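Local coordinates for VESB protease (Vibrio cholerae, PDB 4LK4), which is a secreted protease of the trypsin-like S1 family that probably cleaves proteins as a serine endopeptidase, at residues A85-Y90 with I106-Q111; G47-L52 with A110-L115; V29-D34 with S62-D67. The protein carries 1 engineered substitution. All coordinates share one frame; numbering follows the deposited sequence.

Interaction 1 of 3, residues A85-Y90 with I106-Q111; sequences AAQKIY and IVELAQ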
ATOM      1  N   ALA A  85       7.139 -13.764   4.516  1.00 47.48           N
ATOM      2  CA  ALA A  85       7.479 -12.562   5.288  1.00 47.92           C
ATOM      3  C   ALA A  85       7.479 -11.287   4.449  1.00 47.19           C
ATOM      4  O   ALA A  85       7.852 -11.288   3.275  1.00 47.36           O
ATOM      5  CB  ALA A  85       8.838 -12.718   5.961  1.00 49.33           C
ATOM      6  N   ALA A  86       7.065 -10.197   5.078  1.00 46.14           N
ATOM      7  CA  ALA A  86       7.206  -8.895   4.485  1.00 46.99           C
ATOM      8  C   ALA A  86       8.664  -8.471   4.658  1.00 50.19           C
ATOM      9  O   ALA A  86       9.296  -8.801   5.676  1.00 51.10           O
ATOM     10  CB  ALA A  86       6.278  -7.924   5.169  1.00 45.75           C
ATOM     11  N   GLN A  87       9.227  -7.790   3.669  1.00 50.83           N
ATOM     12  CA  GLN A  87      10.538  -7.206   3.885  1.00 54.16           C
ATOM     13  C   GLN A  87      10.538  -5.692   3.745  1.00 53.67           C
ATOM     14  O   GLN A  87      11.302  -5.035   4.452  1.00 58.17           O
ATOM     15  CB  GLN A  87      11.627  -7.867   3.032  1.00 57.95           C
ATOM     16  CG  GLN A  87      11.800  -7.325   1.630  1.00 59.69           C
ATOM     17  CD  GLN A  87      12.950  -7.999   0.887  1.00 62.80           C
ATOM     18  OE1 GLN A  87      13.666  -8.840   1.451  1.00 62.95           O
ATOM     19  NE2 GLN A  87      13.128  -7.633  -0.391  1.00 62.17           N
ATOM     20  N   LYS A  88       9.700  -5.126   2.879  1.00 50.56           N
ATOM     21  CA  LYS A  88       9.523  -3.671   2.851  1.00 49.52           C
ATOM     22  C   LYS A  88       8.066  -3.249   2.709  1.00 46.62           C
ATOM     23  O   LYS A  88       7.245  -3.940   2.116  1.00 46.57           O
ATOM     24  CB  LYS A  88      10.364  -3.055   1.715  1.00 51.77           C
ATOM     25  CG  LYS A  88      11.879  -3.152   1.899  1.00 53.72           C
ATOM     26  CD  LYS A  88      12.417  -1.995   2.731  1.00 56.26           C
ATOM     27  CE  LYS A  88      13.789  -2.252   3.391  1.00 58.78           C
ATOM     28  NZ  LYS A  88      14.737  -3.092   2.613  1.00 59.34           N
ATOM     29  N   ILE A  89       7.765  -2.083   3.240  1.00 45.33           N
ATOM     30  CA  ILE A  89       6.485  -1.452   3.095  1.00 44.72           C
ATOM     31  C   ILE A  89       6.665  -0.066   2.440  1.00 44.45           C
ATOM     32  O   ILE A  89       7.532   0.702   2.832  1.00 44.74           O
ATOM     33  CB  ILE A  89       5.772  -1.382   4.454  1.00 45.68           C
ATOM     34  CG1 ILE A  89       5.335  -2.807   4.847  1.00 48.31           C
ATOM     35  CG2 ILE A  89       4.508  -0.524   4.365  1.00 45.01           C
ATOM     36  CD1 ILE A  89       4.708  -2.948   6.224  1.00 48.28           C
ATOM     37  N   TYR A  90       5.872   0.210   1.405  1.00 43.25           N
ATOM     38  CA  TYR A  90       5.810   1.537   0.810  1.00 44.99           C
ATOM     39  C   TYR A  90       4.414   2.081   1.042  1.00 44.81           C
ATOM     40  O   TYR A  90       3.443   1.469   0.624  1.00 45.86           O
ATOM     41  CB  TYR A  90       6.144   1.496  -0.694  1.00 44.88           C
ATOM     42  CG  TYR A  90       7.431   0.774  -0.933  1.00 46.16           C
ATOM     43  CD1 TYR A  90       7.465  -0.591  -1.119  1.00 46.47           C
ATOM     44  CD2 TYR A  90       8.618   1.442  -0.907  1.00 47.31           C
ATOM     45  CE1 TYR A  90       8.664  -1.264  -1.285  1.00 47.47           C
ATOM     46  CE2 TYR A  90       9.810   0.791  -1.110  1.00 48.92           C
ATOM     47  CZ  TYR A  90       9.837  -0.569  -1.282  1.00 48.93           C
ATOM     48  OH  TYR A  90      11.066  -1.202  -1.450  1.00 50.55           O
ATOM     49  N   ILE A 106       2.039  -0.687  -0.470  1.00 39.07           N
ATOM     50  CA  ILE A 106       2.556  -1.899  -1.101  1.00 39.83           C
ATOM     51  C   ILE A 106       3.381  -2.654  -0.066  1.00 40.06           C
ATOM     52  O   ILE A 106       4.192  -2.058   0.631  1.00 39.59           O
ATOM     53  CB  ILE A 106       3.494  -1.575  -2.292  1.00 40.88           C
ATOM     54  CG1 ILE A 106       2.709  -0.932  -3.433  1.00 41.46           C
ATOM     55  CG2 ILE A 106       4.235  -2.815  -2.781  1.00 40.68           C
ATOM     56  CD1 ILE A 106       1.576  -1.789  -3.950  1.00 41.65           C
ATOM     57  N   VAL A 107       3.163  -3.960   0.023  1.00 40.13           N
ATOM     58  CA  VAL A 107       4.033  -4.802   0.812  1.00 41.26           C
ATOM     59  C   VAL A 107       4.925  -5.552  -0.162  1.00 42.91           C
ATOM     60  O   VAL A 107       4.434  -6.269  -1.021  1.00 42.87           O
ATOM     61  CB  VAL A 107       3.241  -5.779   1.692  1.00 41.26           C
ATOM     62  CG1 VAL A 107       4.181  -6.567   2.595  1.00 42.04           C
ATOM     63  CG2 VAL A 107       2.215  -5.016   2.525  1.00 40.64           C
ATOM     64  N   GLU A 108       6.236  -5.326  -0.051  1.00 44.61           N
ATOM     65  CA  GLU A 108       7.229  -6.052  -0.794  1.00 45.59           C
ATOM     66  C   GLU A 108       7.585  -7.252   0.063  1.00 45.87           C
ATOM     67  O   GLU A 108       7.861  -7.097   1.242  1.00 45.64           O
ATOM     68  CB  GLU A 108       8.423  -5.147  -0.972  1.00 48.40           C
ATOM     69  CG  GLU A 108       9.557  -5.734  -1.786  1.00 50.94           C
ATOM     70  CD  GLU A 108      10.804  -4.882  -1.747  1.00 52.67           C
ATOM     71  OE1 GLU A 108      10.775  -3.782  -2.352  1.00 52.93           O
ATOM     72  OE2 GLU A 108      11.806  -5.325  -1.117  1.00 54.24           O
ATOM     73  N   LEU A 109       7.551  -8.440  -0.521  1.00 46.18           N
ATOM     74  CA  LEU A 109       7.699  -9.692   0.209  1.00 46.49           C
ATOM     75  C   LEU A 109       9.118 -10.200   0.150  1.00 48.78           C
ATOM     76  O   LEU A 109       9.815  -9.924  -0.801  1.00 50.70           O
ATOM     77  CB  LEU A 109       6.819 -10.737  -0.448  1.00 46.55           C
ATOM     78  CG  LEU A 109       5.335 -10.414  -0.443  1.00 45.50           C
ATOM     79  CD1 LEU A 109       4.547 -11.644  -0.867  1.00 45.72           C
ATOM     80  CD2 LEU A 109       4.887  -9.973   0.943  1.00 44.57           C
ATOM     81  N   ALA A 110       9.538 -10.981   1.134  1.00 49.96           N
ATOM     82  CA  ALA A 110      10.913 -11.531   1.150  1.00 53.34           C
ATOM     83  C   ALA A 110      11.193 -12.551   0.043  1.00 55.77           C
ATOM     84  O   ALA A 110      12.331 -12.929  -0.187  1.00 58.74           O
ATOM     85  CB  ALA A 110      11.236 -12.144   2.508  1.00 53.07           C
ATOM     86  N   GLN A 111      10.166 -13.013  -0.640  1.00 57.56           N
ATOM     87  CA  GLN A 111      10.379 -13.834  -1.823  1.00 60.27           C
ATOM     88  C   GLN A 111       9.157 -13.731  -2.712  1.00 56.32           C
ATOM     89  O   GLN A 111       8.103 -13.309  -2.267  1.00 54.00           O
ATOM     90  CB  GLN A 111      10.663 -15.288  -1.425  1.00 64.87           C
ATOM     91  CG  GLN A 111       9.840 -15.738  -0.236  1.00 67.08           C
ATOM     92  CD  GLN A 111      10.079 -17.179   0.184  1.00 71.65           C
ATOM     93  OE1 GLN A 111      10.399 -18.050  -0.632  1.00 75.19           O
ATOM     94  NE2 GLN A 111       9.882 -17.439   1.475  1.00 72.40           N
TER
HETATM   95  O   HOH W   1       9.444 -15.716   3.762  1.00 31.56           O
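At the edge of the Tyr90 ring, close to its plane, sits Glu108 OE1, and the phenol OH donates to it over 2.7 Å. Ring and carboxylate are turned 42° apart, and the hydroxyl comes to OE1 from above the carboxylate plane. The other oxygen, OE2, is met on its anti side by Gln87 NE2 at 2.8 Å, a bond that lies near the amide plane, and the amide and carboxylate planes are 68° apart. Glu108 reaches both donors as an extended chain, with CG anti to its backbone N (chi1 -178°). Lys88 runs beside it, its CG 3.7 Å from Glu108 OE2, while its amine turns off elsewhere; Lys88 NZ stays 5.2 Å from Glu108 OE2, too far for a bond, and would at most favour the carboxylate's charge weakly. Two residues, Gln87 and Lys88, sit opposite the single Glu108, a classic beta bulge: Glu108 O accepts from Gln87 N at 2.9 Å and, less closely, from Lys88 N at 3.2 Å. On the face carrying Ile89 and Val107, Val107 CG1 also touches Ala86 CB at 3.6 Å. One water accepts from Ala85 N and Gln111 NE2, bridging the end of the pairing. These strands are neighbours in the six-stranded barrel of the trypsin-like fold, with 50-53 flanking 105-109 and 66-70 flanking 82-91. Ser249 OG hydrogen-bonds to Glu108 OE2, and Tyr250 N to Tyr90 OH, so Glu108 and Tyr90 together tie the barrel to strand 248-258, which belongs to the separate sheet of the Ig-like part.

Interaction 2 of 3, residues G47-L52 with A110-L115; sequences GGRYVL and AQTSSL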
ATOM      1  N   GLY A  47       1.492 -10.010  -7.986  1.00 48.71           N
ATOM      2  CA  GLY A  47       2.461 -10.783  -8.767  1.00 50.83           C
ATOM      3  C   GLY A  47       3.861 -10.539  -8.220  1.00 51.71           C
ATOM      4  O   GLY A  47       4.142  -9.493  -7.585  1.00 50.46           O
ATOM      5  N   GLY A  48       4.734 -11.518  -8.444  1.00 52.90           N
ATOM      6  CA  GLY A  48       6.123 -11.411  -8.024  1.00 53.22           C
ATOM      7  C   GLY A  48       6.159 -11.373  -6.536  1.00 51.11           C
ATOM      8  O   GLY A  48       5.719 -12.287  -5.907  1.00 50.87           O
ATOM      9  N   ARG A  49       6.653 -10.291  -5.971  1.00 51.42           N
ATOM     10  CA  ARG A  49       6.753 -10.187  -4.531  1.00 51.26           C
ATOM     11  C   ARG A  49       5.922  -9.028  -3.963  1.00 49.20           C
ATOM     12  O   ARG A  49       6.226  -8.533  -2.892  1.00 48.96           O
ATOM     13  CB  ARG A  49       8.233 -10.084  -4.109  1.00 54.44           C
ATOM     14  CG  ARG A  49       8.991  -8.865  -4.645  1.00 56.64           C
ATOM     15  CD  ARG A  49      10.319  -8.650  -3.948  1.00 57.42           C
ATOM     16  NE  ARG A  49      11.379  -9.466  -4.548  1.00 61.45           N
ATOM     17  CZ  ARG A  49      12.077 -10.425  -3.934  1.00 61.79           C
ATOM     18  NH1 ARG A  49      11.863 -10.739  -2.661  1.00 61.69           N
ATOM     19  NH2 ARG A  49      12.994 -11.090  -4.617  1.00 63.23           N
ATOM     20  N   TYR A  50       4.834  -8.645  -4.634  1.00 47.88           N
ATOM     21  CA  TYR A  50       4.091  -7.473  -4.199  1.00 45.74           C
ATOM     22  C   TYR A  50       2.641  -7.721  -3.862  1.00 44.43           C
ATOM     23  O   TYR A  50       1.919  -8.416  -4.576  1.00 44.82           O
ATOM     24  CB  TYR A  50       4.160  -6.401  -5.257  1.00 47.58           C
ATOM     25  CG  TYR A  50       5.567  -5.989  -5.596  1.00 48.48           C
ATOM     26  CD1 TYR A  50       6.291  -5.194  -4.725  1.00 48.03           C
ATOM     27  CD2 TYR A  50       6.173  -6.388  -6.797  1.00 50.32           C
ATOM     28  CE1 TYR A  50       7.587  -4.802  -5.021  1.00 49.39           C
ATOM     29  CE2 TYR A  50       7.480  -5.993  -7.109  1.00 52.11           C
ATOM     30  CZ  TYR A  50       8.175  -5.198  -6.213  1.00 51.17           C
ATOM     31  OH  TYR A  50       9.454  -4.793  -6.470  1.00 53.22           O
ATOM     32  N   VAL A  51       2.226  -7.093  -2.768  1.00 43.11           N
ATOM     33  CA  VAL A  51       0.874  -7.130  -2.269  1.00 41.78           C
ATOM     34  C   VAL A  51       0.337  -5.704  -2.137  1.00 40.57           C
ATOM     35  O   VAL A  51       1.048  -4.799  -1.705  1.00 41.16           O
ATOM     36  CB  VAL A  51       0.892  -7.764  -0.890  1.00 42.57           C
ATOM     37  CG1 VAL A  51      -0.431  -7.566  -0.183  1.00 41.88           C
ATOM     38  CG2 VAL A  51       1.247  -9.234  -1.009  1.00 44.57           C
ATOM     39  N   LEU A  52      -0.920  -5.516  -2.508  1.00 39.58           N
ATOM     40  CA  LEU A  52      -1.592  -4.222  -2.454  1.00 38.15           C
ATOM     41  C   LEU A  52      -2.504  -4.232  -1.256  1.00 37.58           C
ATOM     42  O   LEU A  52      -3.213  -5.230  -1.007  1.00 37.20           O
ATOM     43  CB  LEU A  52      -2.445  -4.034  -3.697  1.00 38.12           C
ATOM     44  CG  LEU A  52      -3.282  -2.763  -3.778  1.00 38.14           C
ATOM     45  CD1 LEU A  52      -2.423  -1.515  -3.666  1.00 38.42           C
ATOM     46  CD2 LEU A  52      -4.099  -2.735  -5.069  1.00 38.55           C
ATOM     47  N   ALA A 110       9.538 -10.981   1.134  1.00 49.96           N
ATOM     48  CA  ALA A 110      10.913 -11.531   1.150  1.00 53.34           C
ATOM     49  C   ALA A 110      11.193 -12.551   0.043  1.00 55.77           C
ATOM     50  O   ALA A 110      12.331 -12.929  -0.187  1.00 58.74           O
ATOM     51  CB  ALA A 110      11.236 -12.144   2.508  1.00 53.07           C
ATOM     52  N   GLN A 111      10.166 -13.013  -0.640  1.00 57.56           N
ATOM     53  CA  GLN A 111      10.379 -13.834  -1.823  1.00 60.27           C
ATOM     54  C   GLN A 111       9.157 -13.731  -2.712  1.00 56.32           C
ATOM     55  O   GLN A 111       8.103 -13.309  -2.267  1.00 54.00           O
ATOM     56  CB  GLN A 111      10.663 -15.288  -1.425  1.00 64.87           C
ATOM     57  CG  GLN A 111       9.840 -15.738  -0.236  1.00 67.08           C
ATOM     58  CD  GLN A 111      10.079 -17.179   0.184  1.00 71.65           C
ATOM     59  OE1 GLN A 111      10.399 -18.050  -0.632  1.00 75.19           O
ATOM     60  NE2 GLN A 111       9.882 -17.439   1.475  1.00 72.40           N
ATOM     61  N   THR A 112       9.329 -14.094  -3.973  1.00 56.09           N
ATOM     62  CA  THR A 112       8.275 -14.021  -4.948  1.00 55.21           C
ATOM     63  C   THR A 112       7.316 -15.177  -4.730  1.00 55.77           C
ATOM     64  O   THR A 112       7.687 -16.199  -4.179  1.00 57.61           O
ATOM     65  CB  THR A 112       8.850 -14.123  -6.377  1.00 57.62           C
ATOM     66  OG1 THR A 112       9.523 -15.380  -6.548  1.00 59.36           O
ATOM     67  CG2 THR A 112       9.835 -12.978  -6.661  1.00 57.80           C
ATOM     68  N   SER A 113       6.067 -15.006  -5.129  1.00 55.24           N
ATOM     69  CA  SER A 113       5.155 -16.124  -5.255  1.00 55.30           C
ATOM     70  C   SER A 113       4.810 -16.279  -6.710  1.00 56.08           C
ATOM     71  O   SER A 113       4.866 -15.300  -7.477  1.00 53.73           O
ATOM     72  CB  SER A 113       3.868 -15.887  -4.476  1.00 54.10           C
ATOM     73  OG  SER A 113       3.004 -17.028  -4.533  1.00 56.66           O
ATOM     74  N   SER A 114       4.428 -17.499  -7.087  1.00 57.27           N
ATOM     75  CA  SER A 114       3.956 -17.742  -8.437  1.00 59.77           C
ATOM     76  C   SER A 114       2.448 -18.016  -8.454  1.00 58.62           C
ATOM     77  O   SER A 114       1.899 -18.333  -9.493  1.00 59.53           O
ATOM     78  CB  SER A 114       4.764 -18.868  -9.095  1.00 63.24           C
ATOM     79  OG  SER A 114       4.492 -20.122  -8.491  1.00 64.90           O
ATOM     80  N   LEU A 115       1.772 -17.852  -7.315  1.00 56.99           N
ATOM     81  CA  LEU A 115       0.306 -17.963  -7.263  1.00 55.63           C
ATOM     82  C   LEU A 115      -0.345 -16.901  -8.141  1.00 55.02           C
ATOM     83  O   LEU A 115       0.294 -15.919  -8.473  1.00 54.20           O
ATOM     84  CB  LEU A 115      -0.193 -17.820  -5.825  1.00 54.09           C
ATOM     85  CG  LEU A 115       0.209 -18.974  -4.900  1.00 55.12           C
ATOM     86  CD1 LEU A 115      -0.343 -18.705  -3.512  1.00 54.05           C
ATOM     87  CD2 LEU A 115      -0.316 -20.313  -5.407  1.00 55.96           C
TER
HETATM   88  O   HOH W   2       3.675 -13.796  -9.720  1.00 58.29           O
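Gly48 O and the backbone of Thr112 and Ser113 form the close part of this contact. Ser113 N donates to Gly48 O over 2.8 Å, tilted 32° from the carbonyl plane, and Thr112 CA brings a CH contact to the same oxygen at 3.2 Å. Beside them Arg49 CB lies 3.7 Å from Gln111 O. The side chain of Arg49 then bends at chi3 (84°), turning NE; the guanidinium lies beside Ala110. Thr112 CG2 stands 4.0 Å above one face, displaced toward the rim, and Ala110 O is at the edge. The firm polar partner of NH1 is Leu109 O, just before Ala110. The outer side is looser: a water accepts from Gly48 N and donates to Ser113 O at 3.0 Å, spanning the backbones where Thr112 is exposed. Gly47 to Tyr50 is a type II' turn, with Gly48 at positive phi, and Ser113 OG accepts from Leu115 N in an ST turn. Arg49 CG also lies over the centre of the Tyr50 ring. The turn joins strands 39-46 and 50-53, which with 105-109 belong to the six-stranded barrel of the trypsin-like fold; the weakly bonded strand about 112-113 runs alongside, Ser113 touching Phe45.

Interaction 3 of 3, residues V29-D34 with S62-D67; sequences VKRGAD and SAASVD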
ATOM      1  N   VAL A  29      -0.848 -10.934   8.487  1.00 43.31           N
ATOM      2  CA  VAL A  29      -0.865 -11.498   9.825  1.00 44.66           C
ATOM      3  C   VAL A  29       0.417 -11.159  10.527  1.00 46.98           C
ATOM      4  O   VAL A  29       1.455 -11.018   9.885  1.00 48.47           O
ATOM      5  CB  VAL A  29      -1.122 -13.014   9.816  1.00 43.61           C
ATOM      6  CG1 VAL A  29      -2.261 -13.338   8.855  1.00 44.20           C
ATOM      7  CG2 VAL A  29       0.090 -13.775   9.389  1.00 45.52           C
ATOM      8  N   LYS A  30       0.321 -11.038  11.844  1.00 47.91           N
ATOM      9  CA  LYS A  30       1.432 -10.697  12.675  1.00 51.09           C
ATOM     10  C   LYS A  30       2.457 -11.810  12.604  1.00 49.61           C
ATOM     11  O   LYS A  30       2.107 -12.980  12.701  1.00 46.71           O
ATOM     12  CB  LYS A  30       0.965 -10.472  14.115  1.00 56.48           C
ATOM     13  CG  LYS A  30       2.109 -10.237  15.098  1.00 65.41           C
ATOM     14  CD  LYS A  30       1.636  -9.516  16.354  1.00 72.56           C
ATOM     15  CE  LYS A  30       2.738  -9.457  17.412  1.00 80.80           C
ATOM     16  NZ  LYS A  30       2.641 -10.662  18.292  1.00 84.57           N
ATOM     17  N   ARG A  31       3.729 -11.432  12.434  1.00 49.95           N
ATOM     18  CA  ARG A  31       4.793 -12.400  12.317  1.00 49.71           C
ATOM     19  C   ARG A  31       4.977 -13.190  13.595  1.00 50.89           C
ATOM     20  O   ARG A  31       4.968 -12.625  14.692  1.00 50.88           O
ATOM     21  CB  ARG A  31       6.122 -11.727  11.962  1.00 52.01           C
ATOM     22  CG  ARG A  31       7.189 -12.769  11.611  1.00 52.46           C
ATOM     23  CD  ARG A  31       8.406 -12.186  10.962  1.00 54.17           C
ATOM     24  NE  ARG A  31       8.096 -11.358   9.812  1.00 53.24           N
ATOM     25  CZ  ARG A  31       9.009 -10.639   9.160  1.00 54.56           C
ATOM     26  NH1 ARG A  31      10.269 -10.650   9.562  1.00 57.25           N
ATOM     27  NH2 ARG A  31       8.664  -9.888   8.128  1.00 53.69           N
ATOM     28  N   GLY A  32       5.174 -14.501  13.439  1.00 52.18           N
ATOM     29  CA  GLY A  32       5.405 -15.408  14.573  1.00 53.51           C
ATOM     30  C   GLY A  32       4.112 -15.839  15.254  1.00 53.22           C
ATOM     31  O   GLY A  32       4.139 -16.631  16.187  1.00 55.52           O
ATOM     32  N   ALA A  33       2.973 -15.314  14.812  1.00 50.94           N
ATOM     33  CA  ALA A  33       1.707 -15.700  15.409  1.00 50.91           C
ATOM     34  C   ALA A  33       0.857 -16.671  14.533  1.00 49.02           C
ATOM     35  O   ALA A  33       1.035 -16.797  13.323  1.00 47.33           O
ATOM     36  CB  ALA A  33       0.917 -14.468  15.757  1.00 51.03           C
ATOM     37  N   ASP A  34      -0.031 -17.390  15.203  1.00 51.50           N
ATOM     38  CA  ASP A  34      -1.041 -18.211  14.564  1.00 52.33           C
ATOM     39  C   ASP A  34      -1.814 -17.323  13.569  1.00 48.94           C
ATOM     40  O   ASP A  34      -2.123 -16.168  13.853  1.00 46.66           O
ATOM     41  CB  ASP A  34      -1.963 -18.827  15.641  1.00 55.45           C
ATOM     42  CG  ASP A  34      -3.205 -19.449  15.051  1.00 59.31           C
ATOM     43  OD1 ASP A  34      -3.122 -20.632  14.688  1.00 64.54           O
ATOM     44  OD2 ASP A  34      -4.247 -18.755  14.884  1.00 60.41           O
ATOM     45  N   SER A  62       5.616  -2.276  11.430  1.00 56.42           N
ATOM     46  CA  SER A  62       6.543  -2.251  10.315  1.00 58.19           C
ATOM     47  C   SER A  62       6.838  -3.648   9.767  1.00 56.80           C
ATOM     48  O   SER A  62       6.415  -4.666  10.307  1.00 57.53           O
ATOM     49  CB  SER A  62       7.827  -1.510  10.708  1.00 61.85           C
ATOM     50  OG  SER A  62       8.326  -2.032  11.898  1.00 61.78           O
ATOM     51  N   ALA A  63       7.553  -3.649   8.659  1.00 56.26           N
ATOM     52  CA  ALA A  63       7.782  -4.820   7.850  1.00 56.39           C
ATOM     53  C   ALA A  63       8.119  -6.065   8.651  1.00 55.98           C
ATOM     54  O   ALA A  63       7.487  -7.102   8.455  1.00 54.63           O
ATOM     55  CB  ALA A  63       8.889  -4.521   6.852  1.00 58.54           C
ATOM     56  N   ALA A  64       9.078  -5.953   9.575  1.00 56.14           N
ATOM     57  CA  ALA A  64       9.617  -7.140  10.286  1.00 57.26           C
ATOM     58  C   ALA A  64       8.627  -7.813  11.231  1.00 55.24           C
ATOM     59  O   ALA A  64       8.889  -8.911  11.707  1.00 55.93           O
ATOM     60  CB  ALA A  64      10.898  -6.799  11.053  1.00 58.61           C
ATOM     61  N   SER A  65       7.510  -7.159  11.513  1.00 53.99           N
ATOM     62  CA  SER A  65       6.484  -7.761  12.333  1.00 55.67           C
ATOM     63  C   SER A  65       5.309  -8.296  11.478  1.00 53.03           C
ATOM     64  O   SER A  65       4.228  -8.636  12.019  1.00 52.09           O
ATOM     65  CB  SER A  65       5.986  -6.731  13.336  1.00 58.18           C
ATOM     66  OG  SER A  65       5.235  -5.737  12.633  1.00 63.94           O
ATOM     67  N   VAL A  66       5.502  -8.393  10.162  1.00 51.27           N
ATOM     68  CA  VAL A  66       4.377  -8.738   9.270  1.00 49.29           C
ATOM     69  C   VAL A  66       4.673  -9.862   8.296  1.00 48.11           C
ATOM     70  O   VAL A  66       5.700  -9.844   7.620  1.00 48.01           O
ATOM     71  CB  VAL A  66       3.901  -7.510   8.485  1.00 49.36           C
ATOM     72  CG1 VAL A  66       2.980  -7.904   7.323  1.00 48.52           C
ATOM     73  CG2 VAL A  66       3.198  -6.551   9.437  1.00 49.65           C
ATOM     74  N   ASP A  67       3.754 -10.831   8.250  1.00 47.01           N
ATOM     75  CA  ASP A  67       3.702 -11.847   7.207  1.00 46.49           C
ATOM     76  C   ASP A  67       2.461 -11.618   6.372  1.00 44.69           C
ATOM     77  O   ASP A  67       1.522 -10.955   6.806  1.00 43.84           O
ATOM     78  CB  ASP A  67       3.588 -13.249   7.791  1.00 47.79           C
ATOM     79  CG  ASP A  67       4.828 -13.693   8.531  1.00 51.03           C
ATOM     80  OD1 ASP A  67       5.926 -13.191   8.191  1.00 54.01           O
ATOM     81  OD2 ASP A  67       4.697 -14.550   9.462  1.00 51.49           O
TER
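Val66 O takes two donors, Arg31 NH2 at 3.0 Å and the backbone N of Ala86. It lies in the guanidinium plane of Arg31, but NH2 stands above the carbonyl plane; NH2 also makes a weak bond to Ala86 O. Arg31 NE makes a weak salt-bridge bond of 3.3 Å to Asp67 OD1; the two side chains cross at about a right angle, yet guanidinium and carboxylate planes are only 4° apart. Arg31 CG is anti to its backbone N (chi1 -171°), and a bend at chi3 (-53°) turns NE toward Asp67 OD1. Over one face of the guanidinium lies Ala64 O, 2.9 Å above the plane and displaced toward the rim. Asp67 has a stronger partner in Arg83, whose NH2 pairs with OD2 and also bonds to Ala33 O. Between the backbones, Val29 and Asp67 form an antiparallel hydrogen-bonded pair that joins the ends of strands 25-30 and 66-70 and so helps close the barrel of the trypsin-like fold. Asp67 N meets Val29 O nearly along the C=O axis at 2.8 Å. Past this pair Arg31 N donates to Ser65 O at 2.9 Å from above its carbonyl plane.

From the N terminus, interaction 3 opens at 29-34 and closes at 62-67, where strand 66-70 begins. Within that span lies 47-52, which opens interaction 2; its partner 110-115 comes much later, so interactions 2 and 3 cross. Interaction 1 lies wholly after interaction 3, closing the loop of residues 91-105, and falls within the span of interaction 2, sharing Ala110 and Gln111. Interaction 1 pairs barrel strands 82-91 and 105-109, interaction 3 joins 25-30 to 66-70 and closes the barrel, and interaction 2 lays the weak strand 112-113 against the turn before 50-53. Probable backbone hydrogen bonds, Ala86 N to Val66 O and Leu109 N to Arg49 O, link interaction 1 to 3 and 2.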